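Local coordinates for putative MAR1 (Leishmania donovani, PDB 1X9G), which is of unknown function but belongs to the isochorismatase superfamily and has been put forward as a ribonuclease of the MAR1 type, at residues E30-S33 and K34-N38; S94-P98 and Q99-L103; T148-K151 and A152-L156; E165-T168 and S169-L173; P183-K186 and R187-L191. All coordinates share one frame; numbering follows the deposited sequence.

Contact 1 of 5, residues E30-S33 and K34-N38; sequences EAFS and KRIEN
Arg35 folds its aliphatic stem back over the carbonyls of Ala31 and Phe32. Its CB lies 3.6 Å from Phe32 O. CG is the closest of the stem atoms, 3.2 Å from Ala31 O. CD stays beside the same oxygen, 3.3 Å from Ala31 O. A chi1 of -40° puts CG beside the backbone N, on the side where the Ala31 and Phe32 oxygens lie. The chain then bends at chi3, and the guanidinium leaves the turn; the side chain also touches Gln145.

Phe32, Ser33, Lys34 and Arg35 form a type I beta turn. It lies in the loop that leads from strand 21-26 to helix 39-55. The turn is closed by Arg35 N, which donates to Phe32 O over 2.7 Å at 145°. Ile36 N adds a weak bond to Phe32 O at 3.5 Å.

The Phe32 and Ile36 side chains run side by side and point the same way. Ile36 CD1 meets Phe32 CD2 at 4.0 Å, approaching the ring obliquely. Phe32 CB is almost as near, 4.1 Å from Ile36 CD1. Beyond the turn the Phe32 side chain packs on Phe39 at the start of helix 39-55 and touches Glu116.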
loop_
_atom_site.group_PDB
_atom_site.type_symbol
_atom_site.label_atom_id
_atom_site.label_comp_id
_atom_site.label_asym_id
_atom_site.label_seq_id
_atom_site.Cartn_x
_atom_site.Cartn_y
_atom_site.Cartn_z
ATOM N N GLU A 30 -30.999 -8.101 7.775
ATOM C CA GLU A 30 -31.096 -8.914 8.971
ATOM C C GLU A 30 -30.244 -10.177 8.941
ATOM O O GLU A 30 -29.637 -10.520 9.948
ATOM C CB GLU A 30 -32.573 -9.202 9.298
ATOM C CG GLU A 30 -32.843 -9.925 10.646
ATOM C CD GLU A 30 -32.288 -9.176 11.869
ATOM O OE1 GLU A 30 -31.060 -8.867 11.912
ATOM O OE2 GLU A 30 -33.097 -8.909 12.790
ATOM N N ALA A 31 -30.167 -10.850 7.797
ATOM C CA ALA A 31 -29.356 -12.066 7.687
ATOM C C ALA A 31 -27.918 -11.844 8.170
ATOM O O ALA A 31 -27.306 -12.740 8.780
ATOM C CB ALA A 31 -29.352 -12.564 6.258
ATOM N N PHE A 32 -27.419 -10.625 7.921
ATOM C CA PHE A 32 -26.026 -10.239 8.083
ATOM C C PHE A 32 -25.660 -9.723 9.452
ATOM O O PHE A 32 -24.520 -9.869 9.884
ATOM C CB PHE A 32 -25.687 -9.156 7.063
ATOM C CG PHE A 32 -25.651 -9.648 5.655
ATOM C CD1 PHE A 32 -26.683 -9.324 4.775
ATOM C CD2 PHE A 32 -24.586 -10.464 5.215
ATOM C CE1 PHE A 32 -26.666 -9.771 3.460
ATOM C CE2 PHE A 32 -24.545 -10.944 3.899
ATOM C CZ PHE A 32 -25.595 -10.590 3.005
ATOM N N SER A 33 -26.628 -9.110 10.113
ATOM C CA SER A 33 -26.429 -8.443 11.395
ATOM C C SER A 33 -25.490 -9.149 12.373
ATOM O O SER A 33 -24.762 -8.494 13.123
ATOM C CB SER A 33 -27.780 -8.244 12.055
ATOM O OG SER A 33 -28.578 -9.396 11.820
ATOM N N LYS A 34 -25.530 -10.476 12.362
ATOM C CA LYS A 34 -24.761 -11.303 13.293
ATOM C C LYS A 34 -23.464 -11.800 12.685
ATOM O O LYS A 34 -22.537 -12.172 13.424
ATOM C CB LYS A 34 -25.577 -12.534 13.710
ATOM C CG LYS A 34 -26.996 -12.243 14.182
ATOM C CD LYS A 34 -27.021 -11.299 15.403
ATOM C CE LYS A 34 -28.166 -11.659 16.358
ATOM N NZ LYS A 34 -28.019 -13.032 16.933
ATOM N N ARG A 35 -23.409 -11.808 11.348
ATOM C CA ARG A 35 -22.339 -12.489 10.588
ATOM C C ARG A 35 -21.083 -11.637 10.450
ATOM O O ARG A 35 -20.030 -12.134 10.078
ATOM C CB ARG A 35 -22.840 -12.979 9.211
ATOM C CG ARG A 35 -24.265 -13.567 9.246
ATOM C CD ARG A 35 -24.628 -14.476 8.064
ATOM N NE ARG A 35 -23.762 -15.659 7.989
ATOM C CZ ARG A 35 -23.734 -16.527 6.972
ATOM N NH1 ARG A 35 -24.555 -16.381 5.926
ATOM N NH2 ARG A 35 -22.873 -17.542 7.006
ATOM N N ILE A 36 -21.204 -10.357 10.785
ATOM C CA ILE A 36 -20.138 -9.377 10.581
ATOM C C ILE A 36 -19.852 -8.664 11.890
ATOM O O ILE A 36 -20.730 -8.068 12.504
ATOM C CB ILE A 36 -20.536 -8.379 9.481
ATOM C CG1 ILE A 36 -20.562 -9.117 8.149
ATOM C CG2 ILE A 36 -19.611 -7.165 9.457
ATOM C CD1 ILE A 36 -21.662 -8.724 7.290
ATOM N N GLU A 37 -18.604 -8.754 12.306
ATOM C CA GLU A 37 -18.157 -8.236 13.578
ATOM C C GLU A 37 -18.512 -6.753 13.754
ATOM O O GLU A 37 -19.173 -6.381 14.733
ATOM C CB GLU A 37 -16.655 -8.494 13.705
ATOM C CG GLU A 37 -16.005 -7.936 14.954
ATOM C CD GLU A 37 -14.867 -8.810 15.462
ATOM O OE1 GLU A 37 -13.900 -8.225 15.985
ATOM O OE2 GLU A 37 -14.941 -10.067 15.330
ATOM N N ASN A 38 -18.130 -5.913 12.800
ATOM C CA ASN A 38 -18.442 -4.492 12.953
ATOM C C ASN A 38 -19.781 -4.038 12.336
ATOM O O ASN A 38 -19.936 -2.854 11.947
ATOM C CB ASN A 38 -17.264 -3.586 12.497
ATOM C CG ASN A 38 -17.236 -3.425 11.046
ATOM O OD1 ASN A 38 -17.482 -4.414 10.344
ATOM N ND2 ASN A 38 -17.008 -2.184 10.549
#

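Contact 2 of 5, residues S94-P98 and Q99-L103; sequences SCVVP and QVEEL
Val97 meets Val100 and Glu101 where the chain turns into helix 98-102. The hydrogen bonds come first. Val97 is the N-cap residue, and its carbonyl receives the first helical bond, from Glu101 N to Val97 O over 3.1 Å at 158°. Val100 N makes a weak bond to the same oxygen. Val97 O is crowded in the model, so both lengths are less sure. Just before the helix, Val96 N donates to Ser94 OG over 3.0 Å at 162°. This is an ST turn. Val96 is also the centre of an overlapping inverse gamma turn, although Cys95 O, which accepts its bond, is less surely placed.

The apolar contacts are few. Val97 CG2 faces Val100 CG2, whose place in the model is doubtful. Val96 and Glu101 cross at about a right angle. There Val96 CG1 rests on the stem of Glu101, 3.8 Å from its CG. Val96 CG1 is placed there by standing opposite its own backbone N (chi1 -171°).

The polar end of Glu101 makes looser contacts. Its extended chain lies alongside Pro98, with Glu101 OE2 4.0 Å from Pro98 CD. A carboxylate in the first turn of a helix would be expected to suit the positive end of the helix dipole. Glu102 CG comes within 3.4 Å of Pro98 O.

Ser94 OG also bonds Asp127, and Val96 packs on Leu128, both of helix 117-130. Val100 reaches Ile88 of strand 86-90 and Ile63 of strand 60-67. Cys95 touches Leu24 and Val26 of strand 21-26.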
loop_
_atom_site.group_PDB
_atom_site.type_symbol
_atom_site.label_atom_id
_atom_site.label_comp_id
_atom_site.label_asym_id
_atom_site.label_seq_id
_atom_site.Cartn_x
_atom_site.Cartn_y
_atom_site.Cartn_z
ATOM N N SER A 94 -23.877 -5.758 -7.503
ATOM C CA SER A 94 -23.744 -4.315 -7.532
ATOM C C SER A 94 -25.040 -3.518 -7.415
ATOM O O SER A 94 -26.025 -3.822 -8.112
ATOM C CB SER A 94 -23.128 -3.909 -8.838
ATOM O OG SER A 94 -23.192 -2.514 -8.909
ATOM N N CYS A 95 -25.002 -2.479 -6.571
ATOM C CA CYS A 95 -26.020 -1.432 -6.460
ATOM C C CYS A 95 -26.381 -0.692 -7.735
ATOM O O CYS A 95 -27.457 -0.114 -7.808
ATOM C CB CYS A 95 -25.624 -0.370 -5.438
ATOM S SG CYS A 95 -25.582 -0.951 -3.732
ATOM N N VAL A 96 -25.528 -0.700 -8.749
ATOM C CA VAL A 96 -25.876 -0.001 -9.993
ATOM C C VAL A 96 -26.904 -0.798 -10.820
ATOM O O VAL A 96 -26.565 -1.581 -11.721
ATOM C CB VAL A 96 -24.628 0.419 -10.799
ATOM C CG1 VAL A 96 -25.011 1.338 -11.957
ATOM C CG2 VAL A 96 -23.601 1.109 -9.857
ATOM N N VAL A 97 -28.175 -0.612 -10.447
ATOM C CA VAL A 97 -29.337 -1.140 -11.184
ATOM C C VAL A 97 -30.063 0.048 -11.800
ATOM O O VAL A 97 -29.814 1.194 -11.372
ATOM C CB VAL A 97 -30.279 -1.970 -10.279
ATOM C CG1 VAL A 97 -29.612 -3.304 -9.903
ATOM C CG2 VAL A 97 -30.727 -1.190 -9.047
ATOM N N PRO A 98 -30.904 -0.199 -12.843
ATOM C CA PRO A 98 -31.681 0.826 -13.561
ATOM C C PRO A 98 -32.230 1.930 -12.680
ATOM O O PRO A 98 -32.052 3.112 -13.009
ATOM C CB PRO A 98 -32.806 0.024 -14.170
ATOM C CG PRO A 98 -32.132 -1.278 -14.523
ATOM C CD PRO A 98 -31.108 -1.530 -13.454
ATOM N N GLN A 99 -32.873 1.567 -11.569
ATOM C CA GLN A 99 -33.429 2.587 -10.661
ATOM C C GLN A 99 -32.389 3.584 -10.163
ATOM O O GLN A 99 -32.600 4.789 -10.238
ATOM C CB GLN A 99 -34.189 1.968 -9.489
ATOM C CG GLN A 99 -35.683 1.891 -9.740
ATOM C CD GLN A 99 -36.409 0.947 -8.794
ATOM O OE1 GLN A 99 -35.966 -0.187 -8.548
ATOM N NE2 GLN A 99 -37.555 1.402 -8.271
ATOM N N VAL A 100 -31.252 3.083 -9.688
ATOM C CA VAL A 100 -30.232 3.950 -9.086
ATOM C C VAL A 100 -29.474 4.756 -10.136
ATOM O O VAL A 100 -29.043 5.859 -9.861
ATOM C CB VAL A 100 -29.248 3.151 -8.189
ATOM C CG1 VAL A 100 -29.758 3.078 -6.756
ATOM C CG2 VAL A 100 -29.087 1.790 -8.721
ATOM N N GLU A 101 -29.325 4.207 -11.336
ATOM C CA GLU A 101 -28.654 4.912 -12.417
ATOM C C GLU A 101 -29.282 6.280 -12.716
ATOM O O GLU A 101 -28.592 7.299 -12.727
ATOM C CB GLU A 101 -28.637 4.061 -13.681
ATOM C CG GLU A 101 -28.224 2.627 -13.475
ATOM C CD GLU A 101 -27.809 1.962 -14.778
ATOM O OE1 GLU A 101 -27.089 2.632 -15.562
ATOM O OE2 GLU A 101 -28.193 0.782 -15.018
ATOM N N GLU A 102 -30.586 6.298 -12.964
ATOM C CA GLU A 102 -31.278 7.547 -13.251
ATOM C C GLU A 102 -31.267 8.475 -12.025
ATOM O O GLU A 102 -31.220 9.708 -12.149
ATOM C CB GLU A 102 -32.706 7.303 -13.789
ATOM C CG GLU A 102 -33.522 6.156 -13.138
ATOM C CD GLU A 102 -34.922 5.947 -13.797
ATOM O OE1 GLU A 102 -35.332 6.805 -14.641
ATOM O OE2 GLU A 102 -35.611 4.930 -13.462
ATOM N N LEU A 103 -31.271 7.860 -10.845
ATOM C CA LEU A 103 -31.218 8.584 -9.580
ATOM C C LEU A 103 -29.807 9.160 -9.308
ATOM O O LEU A 103 -29.573 9.822 -8.289
ATOM C CB LEU A 103 -31.694 7.643 -8.477
ATOM C CG LEU A 103 -32.293 8.014 -7.121
ATOM C CD1 LEU A 103 -33.539 8.954 -7.192
ATOM C CD2 LEU A 103 -32.640 6.719 -6.442
#

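Contact 3 of 5, residues T148-K151 and A152-L156; sequences TDFK and AAIKL
Helix 147-158 is the crossover helix of a beta-alpha-beta unit, and Phe150 and Ile154 meet on it one turn apart. Ile154 CG1 sits over one face of the Phe150 ring in a CH-pi contact. It is 3.9 Å from the ring centroid and 21° off the normal, shifted toward the rim. The nearest ring atom is Phe150 CE1, 3.6 Å from Ile154 CG1. The Phe150 ring reaches Ile154 because its CG lies beside the carbonyl carbon (chi1 -172°), which swings the ring along the helix toward the next turn.

The backbone is regular here. Ile154 N donates to Phe150 O over 2.9 Å at 176°, almost straight. Ala153 N to Asp149 O and Lys155 N to Lys151 O are both 3.2 Å long. The bond from Ala152 N to Thr148 O is weak.

Lys151 and Lys155 lie on another flank. Lys155 CG touches Lys151 O at 3.2 Å. The two ammonium groups are 5.6 Å apart (Lys151 NZ to Lys155 NZ), like charges that would be expected to repel mildly. Lys155 also packs on Lys155 of two neighbouring subunits.

Ala152 packs on Thr167 of a second subunit, and Thr148 OG1 bonds Leu200 O of that subunit. Within the chain, Phe150 and Ile154 both lie on Leu142 of strand 134-143. Ala153 meets His118 of helix 117-130.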
loop_
_atom_site.group_PDB
_atom_site.type_symbol
_atom_site.label_atom_id
_atom_site.label_comp_id
_atom_site.label_asym_id
_atom_site.label_seq_id
_atom_site.Cartn_x
_atom_site.Cartn_y
_atom_site.Cartn_z
ATOM N N THR A 148 -9.942 -11.681 5.683
ATOM C CA THR A 148 -9.129 -11.892 4.488
ATOM C C THR A 148 -9.827 -11.341 3.252
ATOM O O THR A 148 -9.216 -10.693 2.423
ATOM C CB THR A 148 -8.704 -13.392 4.336
ATOM O OG1 THR A 148 -8.002 -13.812 5.506
ATOM C CG2 THR A 148 -7.774 -13.626 3.141
ATOM N N ASP A 149 -11.117 -11.573 3.148
ATOM C CA ASP A 149 -11.895 -11.042 2.049
ATOM C C ASP A 149 -11.953 -9.515 2.116
ATOM O O ASP A 149 -11.814 -8.851 1.111
ATOM C CB ASP A 149 -13.320 -11.620 2.060
ATOM C CG ASP A 149 -13.373 -13.165 1.854
ATOM O OD1 ASP A 149 -12.821 -13.681 0.883
ATOM O OD2 ASP A 149 -14.035 -13.850 2.644
ATOM N N PHE A 150 -12.174 -8.975 3.305
ATOM C CA PHE A 150 -12.302 -7.518 3.505
ATOM C C PHE A 150 -11.013 -6.832 3.158
ATOM O O PHE A 150 -10.969 -5.998 2.243
ATOM C CB PHE A 150 -12.679 -7.217 4.960
ATOM C CG PHE A 150 -13.004 -5.799 5.215
ATOM C CD1 PHE A 150 -12.077 -4.954 5.871
ATOM C CD2 PHE A 150 -14.224 -5.288 4.840
ATOM C CE1 PHE A 150 -12.360 -3.638 6.117
ATOM C CE2 PHE A 150 -14.524 -3.959 5.096
ATOM C CZ PHE A 150 -13.582 -3.125 5.727
ATOM N N LYS A 151 -9.954 -7.232 3.867
ATOM C CA LYS A 151 -8.644 -6.611 3.782
ATOM C C LYS A 151 -8.126 -6.546 2.347
ATOM O O LYS A 151 -7.534 -5.558 1.953
ATOM C CB LYS A 151 -7.645 -7.345 4.698
ATOM C CG LYS A 151 -7.826 -7.011 6.204
ATOM C CD LYS A 151 -6.631 -7.410 7.120
ATOM C CE LYS A 151 -5.351 -6.513 6.808
ATOM N NZ LYS A 151 -3.985 -7.015 7.363
ATOM N N ALA A 152 -8.371 -7.594 1.568
ATOM C CA ALA A 152 -7.997 -7.674 0.149
ATOM C C ALA A 152 -8.825 -6.734 -0.748
ATOM O O ALA A 152 -8.282 -5.997 -1.570
ATOM C CB ALA A 152 -8.103 -9.144 -0.333
ATOM N N ALA A 153 -10.144 -6.715 -0.576
ATOM C CA ALA A 153 -10.999 -5.808 -1.362
ATOM C C ALA A 153 -10.617 -4.343 -1.068
ATOM O O ALA A 153 -10.496 -3.519 -1.987
ATOM C CB ALA A 153 -12.456 -6.079 -1.047
ATOM N N ILE A 154 -10.392 -4.028 0.209
ATOM C CA ILE A 154 -9.901 -2.658 0.640
ATOM C C ILE A 154 -8.606 -2.188 -0.030
ATOM O O ILE A 154 -8.591 -1.068 -0.543
ATOM C CB ILE A 154 -9.721 -2.533 2.174
ATOM C CG1 ILE A 154 -11.046 -2.657 2.871
ATOM C CG2 ILE A 154 -9.134 -1.173 2.535
ATOM C CD1 ILE A 154 -11.996 -1.670 2.361
ATOM N N LYS A 155 -7.564 -3.033 -0.040
ATOM C CA LYS A 155 -6.351 -2.735 -0.817
ATOM C C LYS A 155 -6.611 -2.595 -2.296
ATOM O O LYS A 155 -6.113 -1.700 -2.902
ATOM C CB LYS A 155 -5.214 -3.787 -0.730
ATOM C CG LYS A 155 -4.916 -4.468 0.550
ATOM C CD LYS A 155 -4.220 -3.579 1.567
ATOM C CE LYS A 155 -3.180 -4.431 2.376
ATOM N NZ LYS A 155 -2.372 -3.549 3.272
ATOM N N LEU A 156 -7.351 -3.491 -2.913
ATOM C CA LEU A 156 -7.630 -3.310 -4.334
ATOM C C LEU A 156 -8.169 -1.873 -4.545
ATOM O O LEU A 156 -7.676 -1.120 -5.376
ATOM C CB LEU A 156 -8.738 -4.269 -4.783
ATOM C CG LEU A 156 -8.547 -4.936 -6.133
ATOM C CD1 LEU A 156 -9.905 -5.296 -6.772
ATOM C CD2 LEU A 156 -7.575 -4.179 -7.101
#

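Contact 4 of 5, residues E165-T168 and S169-L173; sequences EITT and SESIL
Thr168 and Ile172 meet around a carbonyl, the flat group at the centre of this contact; there are no aromatic rings. Ile172 N donates to Thr168 O over 2.9 Å at 159°, in the carbonyl plane. Two side chains flank the oxygen on opposite sides of that plane. Ser171 CB lies 3.4 Å from Thr168 O on one side. Ile172 CG1 lies 3.4 Å from Thr168 O on the other.

Thr168 is the N-cap residue between strand 164-167 and helix 169-176. The bond to its carbonyl begins the helix. Thr167, the last residue of the strand, faces the first helical turn. Its CB meets Ser171 CB at 3.7 Å. Its hydroxyl, set between the backbone N and the carbonyl carbon (chi1 46°), approaches Ile172 across an oblique side-chain crossing. The distance from Thr167 OG1 to Ile172 CG1 is 3.5 Å.

The hydroxyls of the turn bond to partners beyond it. Ser169 OG bonds Asp140 and Arg48. Thr168 OG1 bonds Asp149 of a third subunit, and Ser171 OG bonds the carbonyl of His118 of that subunit and Gln175 of its own chain. These residues are buried, so the bonds satisfy polar atoms inside the protein. The backbone carbonyl of Thr168 thus serves the helix, while the hydroxyls of Thr168 and Ser171 join two subunits.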
loop_
_atom_site.group_PDB
_atom_site.type_symbol
_atom_site.label_atom_id
_atom_site.label_comp_id
_atom_site.label_asym_id
_atom_site.label_seq_id
_atom_site.Cartn_x
_atom_site.Cartn_y
_atom_site.Cartn_z
ATOM N N GLU A 165 -11.674 7.149 -3.012
ATOM C CA GLU A 165 -10.935 7.492 -1.782
ATOM C C GLU A 165 -11.513 6.885 -0.555
ATOM O O GLU A 165 -12.705 7.049 -0.296
ATOM C CB GLU A 165 -10.853 8.995 -1.554
ATOM C CG GLU A 165 -10.348 9.798 -2.758
ATOM C CD GLU A 165 -10.198 11.303 -2.438
ATOM O OE1 GLU A 165 -9.652 12.007 -3.307
ATOM O OE2 GLU A 165 -10.645 11.766 -1.346
ATOM N N ILE A 166 -10.672 6.203 0.208
ATOM C CA ILE A 166 -11.095 5.550 1.425
ATOM C C ILE A 166 -10.603 6.369 2.592
ATOM O O ILE A 166 -9.391 6.572 2.758
ATOM C CB ILE A 166 -10.592 4.072 1.497
ATOM C CG1 ILE A 166 -11.132 3.283 0.295
ATOM C CG2 ILE A 166 -11.068 3.344 2.796
ATOM C CD1 ILE A 166 -10.518 1.965 0.185
ATOM N N THR A 167 -11.534 6.882 3.387
ATOM C CA THR A 167 -11.139 7.587 4.618
ATOM C C THR A 167 -12.038 7.042 5.725
ATOM O O THR A 167 -12.114 5.837 5.911
ATOM C CB THR A 167 -11.213 9.142 4.488
ATOM O OG1 THR A 167 -12.460 9.509 3.857
ATOM C CG2 THR A 167 -10.007 9.732 3.662
ATOM N N THR A 168 -12.735 7.928 6.434
ATOM C CA THR A 168 -13.663 7.548 7.470
ATOM C C THR A 168 -14.735 8.588 7.481
ATOM O O THR A 168 -14.596 9.633 6.855
ATOM C CB THR A 168 -13.016 7.446 8.899
ATOM O OG1 THR A 168 -12.337 8.662 9.214
ATOM C CG2 THR A 168 -12.018 6.304 9.010
ATOM N N SER A 169 -15.803 8.307 8.215
ATOM C CA SER A 169 -16.937 9.229 8.378
ATOM C C SER A 169 -16.613 10.551 9.055
ATOM O O SER A 169 -17.171 11.566 8.668
ATOM C CB SER A 169 -18.151 8.528 9.025
ATOM O OG SER A 169 -17.915 8.130 10.377
ATOM N N GLU A 170 -15.702 10.584 10.026
ATOM C CA GLU A 170 -15.344 11.892 10.565
ATOM C C GLU A 170 -14.556 12.667 9.529
ATOM O O GLU A 170 -14.855 13.800 9.268
ATOM C CB GLU A 170 -14.661 11.829 11.940
ATOM C CG GLU A 170 -13.909 13.077 12.324
ATOM C CD GLU A 170 -13.498 13.100 13.792
ATOM O OE1 GLU A 170 -14.435 12.991 14.601
ATOM O OE2 GLU A 170 -12.274 13.256 14.150
ATOM N N SER A 171 -13.599 12.036 8.868
ATOM C CA SER A 171 -12.861 12.726 7.795
ATOM C C SER A 171 -13.809 13.284 6.769
ATOM O O SER A 171 -13.664 14.392 6.346
ATOM C CB SER A 171 -11.947 11.749 7.049
ATOM O OG SER A 171 -10.934 12.478 6.366
ATOM N N ILE A 172 -14.757 12.476 6.332
ATOM C CA ILE A 172 -15.732 12.872 5.315
ATOM C C ILE A 172 -16.683 14.020 5.725
ATOM O O ILE A 172 -16.927 14.912 4.894
ATOM C CB ILE A 172 -16.546 11.639 4.846
ATOM C CG1 ILE A 172 -15.711 10.789 3.881
ATOM C CG2 ILE A 172 -17.846 12.039 4.128
ATOM C CD1 ILE A 172 -16.422 9.425 3.532
ATOM N N LEU A 173 -17.226 14.012 6.960
ATOM C CA LEU A 173 -18.061 15.147 7.396
ATOM C C LEU A 173 -17.296 16.474 7.339
ATOM O O LEU A 173 -17.776 17.429 6.774
ATOM C CB LEU A 173 -18.683 14.971 8.787
ATOM C CG LEU A 173 -19.628 13.821 9.150
ATOM C CD1 LEU A 173 -20.681 14.284 10.151
ATOM C CD2 LEU A 173 -20.292 13.078 7.952
#

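Contact 5 of 5, residues P183-K186 and R187-L191; sequences PNFK and RISKL
Phe185 and Ser189 make the tight part of this contact. Ser189 CB sits over one face of the Phe185 ring in a CH-pi contact, 3.8 Å from the centroid and 18° off the normal. The nearest ring atom is Phe185 CZ, 3.6 Å from Ser189 CB. Phe185 has chi1 -176°, CG opposite the backbone N, and this carries its ring up to Ser189. Ser189 N bonds Phe185 O almost straight, though the modelled length of 2.5 Å is doubtful. Ser189 OG bonds Lys193.

These residues belong to helix 185-191, near the C-terminus. Asn184, just ahead of it, accepts the bond from Ile188 N to Asn184 O, 3.1 Å long. Ile188 CD1 also comes within 4.1 Å of Asn184 CB. Ile188 is buried against Leu52 of helix 39-55 and Leu173 of helix 169-176.

The exposed side is looser. Arg187 runs beside Asn184, pointing the same way. Their amide and guanidinium planes are 62° apart, and Arg187 CD stays 4.1 Å from Asn184 OD1. The other end of the amide, Asn184 ND2, bonds Tyr16. Lys186 and Lys190 are exposed, and the backbone bond from Lys190 N to Lys186 O is weak at 3.4 Å.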
loop_
_atom_site.group_PDB
_atom_site.type_symbol
_atom_site.label_atom_id
_atom_site.label_comp_id
_atom_site.label_asym_id
_atom_site.label_seq_id
_atom_site.Cartn_x
_atom_site.Cartn_y
_atom_site.Cartn_z
ATOM N N PRO A 183 -22.149 27.783 8.161
ATOM C CA PRO A 183 -23.504 27.949 8.725
ATOM C C PRO A 183 -24.022 26.616 9.236
ATOM O O PRO A 183 -24.848 26.564 10.173
ATOM C CB PRO A 183 -24.335 28.426 7.529
ATOM C CG PRO A 183 -23.372 29.073 6.628
ATOM C CD PRO A 183 -22.099 28.249 6.761
ATOM N N ASN A 184 -23.517 25.534 8.649
ATOM C CA ASN A 184 -23.999 24.224 9.062
ATOM C C ASN A 184 -23.149 23.466 10.089
ATOM O O ASN A 184 -23.543 22.392 10.545
ATOM C CB ASN A 184 -24.431 23.384 7.863
ATOM C CG ASN A 184 -25.788 23.785 7.373
ATOM O OD1 ASN A 184 -26.765 23.767 8.134
ATOM N ND2 ASN A 184 -25.868 24.174 6.115
ATOM N N PHE A 185 -22.055 24.093 10.509
ATOM C CA PHE A 185 -21.112 23.444 11.377
ATOM C C PHE A 185 -21.618 22.951 12.741
ATOM O O PHE A 185 -21.380 21.799 13.069
ATOM C CB PHE A 185 -19.790 24.218 11.519
ATOM C CG PHE A 185 -18.790 23.480 12.340
ATOM C CD1 PHE A 185 -18.394 23.959 13.579
ATOM C CD2 PHE A 185 -18.325 22.218 11.917
ATOM C CE1 PHE A 185 -17.479 23.219 14.368
ATOM C CE2 PHE A 185 -17.446 21.472 12.688
ATOM C CZ PHE A 185 -17.012 21.968 13.914
ATOM N N LYS A 186 -22.253 23.805 13.527
ATOM C CA LYS A 186 -22.844 23.460 14.836
ATOM C C LYS A 186 -23.717 22.211 14.763
ATOM O O LYS A 186 -23.677 21.353 15.653
ATOM C CB LYS A 186 -23.723 24.639 15.323
ATOM C CG LYS A 186 -24.170 24.650 16.835
ATOM C CD LYS A 186 -23.312 25.648 17.685
ATOM C CE LYS A 186 -24.005 26.036 19.015
ATOM N NZ LYS A 186 -24.995 27.194 18.884
ATOM N N ARG A 187 -24.519 22.130 13.706
ATOM C CA ARG A 187 -25.364 20.971 13.481
ATOM C C ARG A 187 -24.535 19.713 13.204
ATOM O O ARG A 187 -24.763 18.670 13.815
ATOM C CB ARG A 187 -26.336 21.231 12.324
ATOM C CG ARG A 187 -27.713 21.789 12.715
ATOM C CD ARG A 187 -28.495 22.145 11.450
ATOM N NE ARG A 187 -29.526 21.153 11.125
ATOM C CZ ARG A 187 -30.473 21.302 10.189
ATOM N NH1 ARG A 187 -30.516 22.405 9.434
ATOM N NH2 ARG A 187 -31.372 20.334 9.986
ATOM N N ILE A 188 -23.568 19.842 12.291
ATOM C CA ILE A 188 -22.716 18.753 11.836
ATOM C C ILE A 188 -21.726 18.344 12.919
ATOM O O ILE A 188 -21.472 17.147 13.124
ATOM C CB ILE A 188 -22.010 19.135 10.529
ATOM C CG1 ILE A 188 -23.063 19.334 9.427
ATOM C CG2 ILE A 188 -21.016 18.057 10.125
ATOM C CD1 ILE A 188 -22.538 19.765 8.054
ATOM N N SER A 189 -21.189 19.342 13.621
ATOM C CA SER A 189 -20.308 19.128 14.775
ATOM C C SER A 189 -20.951 18.179 15.795
ATOM O O SER A 189 -20.278 17.346 16.399
ATOM C CB SER A 189 -19.981 20.487 15.424
ATOM O OG SER A 189 -19.175 20.371 16.582
ATOM N N LYS A 190 -22.262 18.314 15.971
ATOM C CA LYS A 190 -23.004 17.561 16.961
ATOM C C LYS A 190 -23.029 16.054 16.671
ATOM O O LYS A 190 -22.988 15.223 17.595
ATOM C CB LYS A 190 -24.422 18.171 17.071
ATOM C CG LYS A 190 -25.593 17.208 17.331
ATOM C CD LYS A 190 -26.872 17.672 16.614
ATOM C CE LYS A 190 -27.046 17.018 15.217
ATOM N NZ LYS A 190 -28.203 16.026 15.156
ATOM N N LEU A 191 -23.108 15.713 15.390
ATOM C CA LEU A 191 -22.987 14.333 14.924
ATOM C C LEU A 191 -21.650 13.717 15.342
ATOM O O LEU A 191 -21.603 12.618 15.894
ATOM C CB LEU A 191 -23.120 14.307 13.406
ATOM C CG LEU A 191 -24.476 14.787 12.911
ATOM C CD1 LEU A 191 -24.556 14.879 11.399
ATOM C CD2 LEU A 191 -25.544 13.829 13.469
#

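In the fold
Contacts 3, 4 and 5 form a chain of neighbours along the last part of the fold. Contact 3 touches contact 4 where Ile154 O lies 3.7 Å from Ile166 CD1, helix against strand. Contact 4 touches contact 5 through Leu173 CD1 and Ile188 CG2, 3.8 Å apart, helix against helix. Contacts 3 and 4 also face each other between subunits, so they serve the assembly as well as the chain. Contact 1 comes within about 6 Å of contact 3, nearest atoms, without touching it. Contact 2 is farther from all the others, its nearest atoms about 11 Å from contact 1. It lies across the chain's centre from contact 4, with centres about 23 Å apart.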